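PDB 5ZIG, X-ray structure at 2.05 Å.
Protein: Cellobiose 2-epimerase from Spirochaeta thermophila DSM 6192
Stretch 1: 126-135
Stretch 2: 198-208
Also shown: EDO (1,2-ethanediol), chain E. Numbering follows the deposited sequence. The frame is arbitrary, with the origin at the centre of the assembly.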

# COMPACT_ATOMS: atom_id res chain seq x y z
N VAL A 126 -11.60 1.92 -3.78
CA VAL A 126 -12.17 2.91 -2.88
C VAL A 126 -11.09 3.93 -2.49
O VAL A 126 -11.27 5.14 -2.67
CB VAL A 126 -12.78 2.22 -1.65
CG1 VAL A 126 -13.02 3.23 -0.49
CG2 VAL A 126 -14.08 1.50 -2.04
N TYR A 127 -9.94 3.43 -2.03
CA TYR A 127 -8.77 4.26 -1.70
C TYR A 127 -8.46 5.28 -2.80
O TYR A 127 -8.37 6.48 -2.55
CB TYR A 127 -7.57 3.33 -1.46
CG TYR A 127 -6.27 3.94 -0.96
CD1 TYR A 127 -6.21 4.70 0.21
CD2 TYR A 127 -5.06 3.69 -1.64
CE1 TYR A 127 -4.96 5.23 0.69
CE2 TYR A 127 -3.85 4.18 -1.18
CZ TYR A 127 -3.80 4.95 -0.02
OH TYR A 127 -2.57 5.46 0.39
N ALA A 128 -8.35 4.81 -4.04
CA ALA A 128 -7.98 5.67 -5.15
C ALA A 128 -9.10 6.60 -5.58
O ALA A 128 -8.83 7.71 -6.06
CB ALA A 128 -7.52 4.84 -6.35
N LEU A 129 -10.37 6.17 -5.48
CA LEU A 129 -11.47 7.03 -5.89
C LEU A 129 -11.66 8.19 -4.93
O LEU A 129 -12.04 9.28 -5.34
CB LEU A 129 -12.77 6.23 -5.98
CG LEU A 129 -12.93 5.35 -7.22
CD1 LEU A 129 -13.80 4.14 -6.89
CD2 LEU A 129 -13.53 6.16 -8.36
N ALA A 130 -11.41 7.95 -3.64
CA ALA A 130 -11.45 9.03 -2.66
C ALA A 130 -10.36 10.05 -2.94
O ALA A 130 -10.61 11.26 -2.93
CB ALA A 130 -11.32 8.45 -1.25
N ALA A 131 -9.15 9.57 -3.25
CA ALA A 131 -8.07 10.48 -3.62
C ALA A 131 -8.44 11.28 -4.86
O ALA A 131 -8.22 12.50 -4.90
CB ALA A 131 -6.78 9.69 -3.84
N TYR A 132 -9.02 10.62 -5.86
CA TYR A 132 -9.39 11.30 -7.09
C TYR A 132 -10.44 12.37 -6.83
O TYR A 132 -10.38 13.46 -7.40
CB TYR A 132 -9.91 10.30 -8.13
CG TYR A 132 -10.19 10.96 -9.46
CD1 TYR A 132 -9.17 11.61 -10.12
CD2 TYR A 132 -11.46 10.97 -10.03
CE1 TYR A 132 -9.37 12.24 -11.30
CE2 TYR A 132 -11.68 11.61 -11.27
CZ TYR A 132 -10.61 12.24 -11.89
OH TYR A 132 -10.71 12.89 -13.10
N HIS A 133 -11.42 12.06 -5.98
CA HIS A 133 -12.45 13.04 -5.66
C HIS A 133 -11.83 14.30 -5.06
O HIS A 133 -12.10 15.41 -5.52
CB HIS A 133 -13.47 12.41 -4.71
CG HIS A 133 -14.41 13.40 -4.10
ND1 HIS A 133 -15.52 13.86 -4.77
CD2 HIS A 133 -14.40 14.02 -2.90
CE1 HIS A 133 -16.16 14.73 -4.00
NE2 HIS A 133 -15.50 14.84 -2.86
N THR A 134 -10.95 14.12 -4.06
CA THR A 134 -10.24 15.25 -3.46
C THR A 134 -9.47 16.05 -4.51
O THR A 134 -9.52 17.28 -4.53
CB THR A 134 -9.28 14.75 -2.37
OG1 THR A 134 -10.02 14.03 -1.38
CG2 THR A 134 -8.59 15.93 -1.67
N ALA A 135 -8.74 15.37 -5.40
CA ALA A 135 -7.87 16.11 -6.31
C ALA A 135 -8.63 16.75 -7.47
O ALA A 135 -8.22 17.82 -7.95
CB ALA A 135 -6.77 15.20 -6.86
N LEU A 198 -8.57 -1.59 5.71
CA LEU A 198 -8.31 -0.53 6.67
C LEU A 198 -7.73 0.69 5.98
O LEU A 198 -8.19 1.82 6.19
CB LEU A 198 -7.37 -1.06 7.76
CG LEU A 198 -6.89 -0.03 8.76
CD1 LEU A 198 -7.99 0.35 9.74
CD2 LEU A 198 -5.64 -0.53 9.50
N GLU A 199 -6.75 0.47 5.10
CA GLU A 199 -6.06 1.57 4.44
C GLU A 199 -7.03 2.43 3.65
O GLU A 199 -7.03 3.67 3.76
CB GLU A 199 -4.95 1.02 3.54
CG GLU A 199 -4.38 1.99 2.52
CD GLU A 199 -3.47 1.28 1.52
OE1 GLU A 199 -3.97 0.47 0.71
OE2 GLU A 199 -2.25 1.51 1.57
N ALA A 200 -7.89 1.78 2.86
CA ALA A 200 -8.93 2.47 2.12
C ALA A 200 -9.84 3.26 3.04
O ALA A 200 -10.20 4.41 2.75
CB ALA A 200 -9.76 1.46 1.31
N TYR A 201 -10.25 2.65 4.16
CA TYR A 201 -11.30 3.25 4.99
C TYR A 201 -10.78 4.47 5.72
O TYR A 201 -11.49 5.48 5.81
CB TYR A 201 -11.85 2.22 5.97
CG TYR A 201 -12.77 1.19 5.33
CD1 TYR A 201 -12.94 1.14 3.95
CD2 TYR A 201 -13.47 0.29 6.11
CE1 TYR A 201 -13.79 0.20 3.36
CE2 TYR A 201 -14.33 -0.68 5.52
CZ TYR A 201 -14.48 -0.70 4.15
OH TYR A 201 -15.33 -1.63 3.56
N SER A 202 -9.56 4.41 6.27
CA SER A 202 -8.94 5.60 6.85
C SER A 202 -9.06 6.79 5.90
O SER A 202 -9.46 7.89 6.31
CB SER A 202 -7.47 5.35 7.20
OG SER A 202 -7.34 4.44 8.30
N THR A 203 -8.77 6.57 4.62
CA THR A 203 -8.80 7.65 3.63
C THR A 203 -10.24 8.03 3.26
O THR A 203 -10.54 9.22 3.07
CB THR A 203 -7.97 7.23 2.40
OG1 THR A 203 -6.57 7.28 2.73
CG2 THR A 203 -8.21 8.14 1.19
N LEU A 204 -11.15 7.05 3.15
CA LEU A 204 -12.55 7.39 2.91
C LEU A 204 -13.12 8.18 4.09
O LEU A 204 -13.87 9.14 3.90
CB LEU A 204 -13.38 6.12 2.64
CG LEU A 204 -14.87 6.32 2.30
CD1 LEU A 204 -15.06 7.16 1.03
CD2 LEU A 204 -15.65 5.00 2.22
N PHE A 205 -12.73 7.82 5.31
CA PHE A 205 -13.16 8.57 6.49
C PHE A 205 -12.53 9.96 6.54
O PHE A 205 -13.19 10.93 6.91
CB PHE A 205 -12.82 7.79 7.76
CG PHE A 205 -13.22 8.50 9.03
CD1 PHE A 205 -14.55 8.56 9.42
CD2 PHE A 205 -12.27 9.11 9.83
CE1 PHE A 205 -14.92 9.21 10.58
CE2 PHE A 205 -12.62 9.76 10.99
CZ PHE A 205 -13.95 9.81 11.37
N ARG A 206 -11.24 10.07 6.21
CA ARG A 206 -10.62 11.39 6.13
C ARG A 206 -11.35 12.27 5.13
O ARG A 206 -11.55 13.47 5.38
CB ARG A 206 -9.14 11.27 5.74
CG ARG A 206 -8.49 12.65 5.56
CD ARG A 206 -6.99 12.56 5.20
NE ARG A 206 -6.19 12.33 6.40
CZ ARG A 206 -5.68 11.16 6.75
NH1 ARG A 206 -5.87 10.09 5.99
NH2 ARG A 206 -4.97 11.07 7.87
N THR A 207 -11.76 11.70 4.00
CA THR A 207 -12.39 12.46 2.93
C THR A 207 -13.83 12.87 3.30
O THR A 207 -14.28 13.94 2.88
CB THR A 207 -12.38 11.62 1.63
OG1 THR A 207 -11.06 11.09 1.40
CG2 THR A 207 -12.85 12.43 0.41
N THR A 208 -14.54 12.05 4.08
CA THR A 208 -15.98 12.27 4.30
C THR A 208 -16.42 12.38 5.75
O THR A 208 -17.50 12.92 6.00
CB THR A 208 -16.80 11.13 3.66
OG1 THR A 208 -16.55 9.91 4.37
CG2 THR A 208 -16.47 10.94 2.19
C1 EDO E . -1.68 7.83 3.54
O1 EDO E . -2.57 8.20 2.48
C2 EDO E . -2.12 6.49 4.11
O2 EDO E . -2.80 5.79 3.07

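Both stretches are helical throughout, and they run in broadly the same direction: the angle between their N-to-C axes is 25°, with a closest approach of 8.4 Å. The i to i+4 backbone ladder supports the assignment in each, from Ala130 N to Val126 O (3.0 Å) through Ala135 N to Ala131 O (3.0 Å) in the first helix, and from Ser202 N to Leu198 O (2.9 Å) through Thr208 N to Leu204 O (3.0 Å) in the second. One rung, Thr203 N to Glu199 O at 3.5 Å, is weak. The register is set by two close approaches of the backbones, Tyr127 CA to Ala200 CA at 4.2 Å and Ala130 CA to Leu204 CA at 5.9 Å. At the shorter approach the Ala200 methyl lies close to the first helix, its CB 3.9 Å from Tyr127 N, and the wider second value shows the backbones separating toward their C-terminal ends. The two stretches together bury 481 Å².

No hydrogen bond crosses between the helices, so the contact rests on van der Waals packing and one CH-pi interaction. At the tight end, Ala200 CB lies 4.1 Å from Val126 CG1 and 4.0 Å from Tyr127 CB, a small methyl fitted against two larger side chains. Val126 also reaches the next turn of the partner helix, with its CG1 4.2 Å from Leu204 CD2.

Tyr127 has the largest area covered by the opposing helix, 103 Å². Its CA-to-CB bond points sideways, but with chi1 in the t well (-174°) the ring extends to meet Glu199 and Thr203. Glu199 CG sits 3.9 Å from the centroid of the Tyr127 ring and 17° off its normal, so the aliphatic part of an acidic side chain packs over the aromatic face. The Glu199 carboxylate oxygens find their hydrogen bonds outside this interface. Thr203 OG1 instead approaches the ring edge, 3.3 Å from Tyr127 CE1. Beyond the ring, Tyr127 OH and EDO O2 are hydrogen-bonded at 2.7 Å, and either could be the donor; the 1,2-ethanediol probably comes from the crystallisation liquor.

One turn further on, Ala130 points toward the second helix and its methyl meets two threonines: Ala130 CB is 4.0 Å from Thr203 CG2 and 3.7 Å from Thr207 OG1. The latter oxygen is not left without a partner, since Thr207 OG1 donates to Thr203 O at 2.6 Å within its own helix. With chi1 in the m well (-49°), Thr207 OG1 makes this bond while still touching the Ala130 methyl, and Thr207 CG2 also meets the first helix, 4.0 Å from His133 CD2 and 3.7 Å from Thr134 OG1. Thr134 follows the same pattern, its OG1 donating to Ala130 O at 3.2 Å with chi1 at -57°. These threonine hydroxyls thus bond to backbone carbonyls one turn earlier rather than bridging the helices, even though both CA-to-CB bonds point toward the opposing stretch.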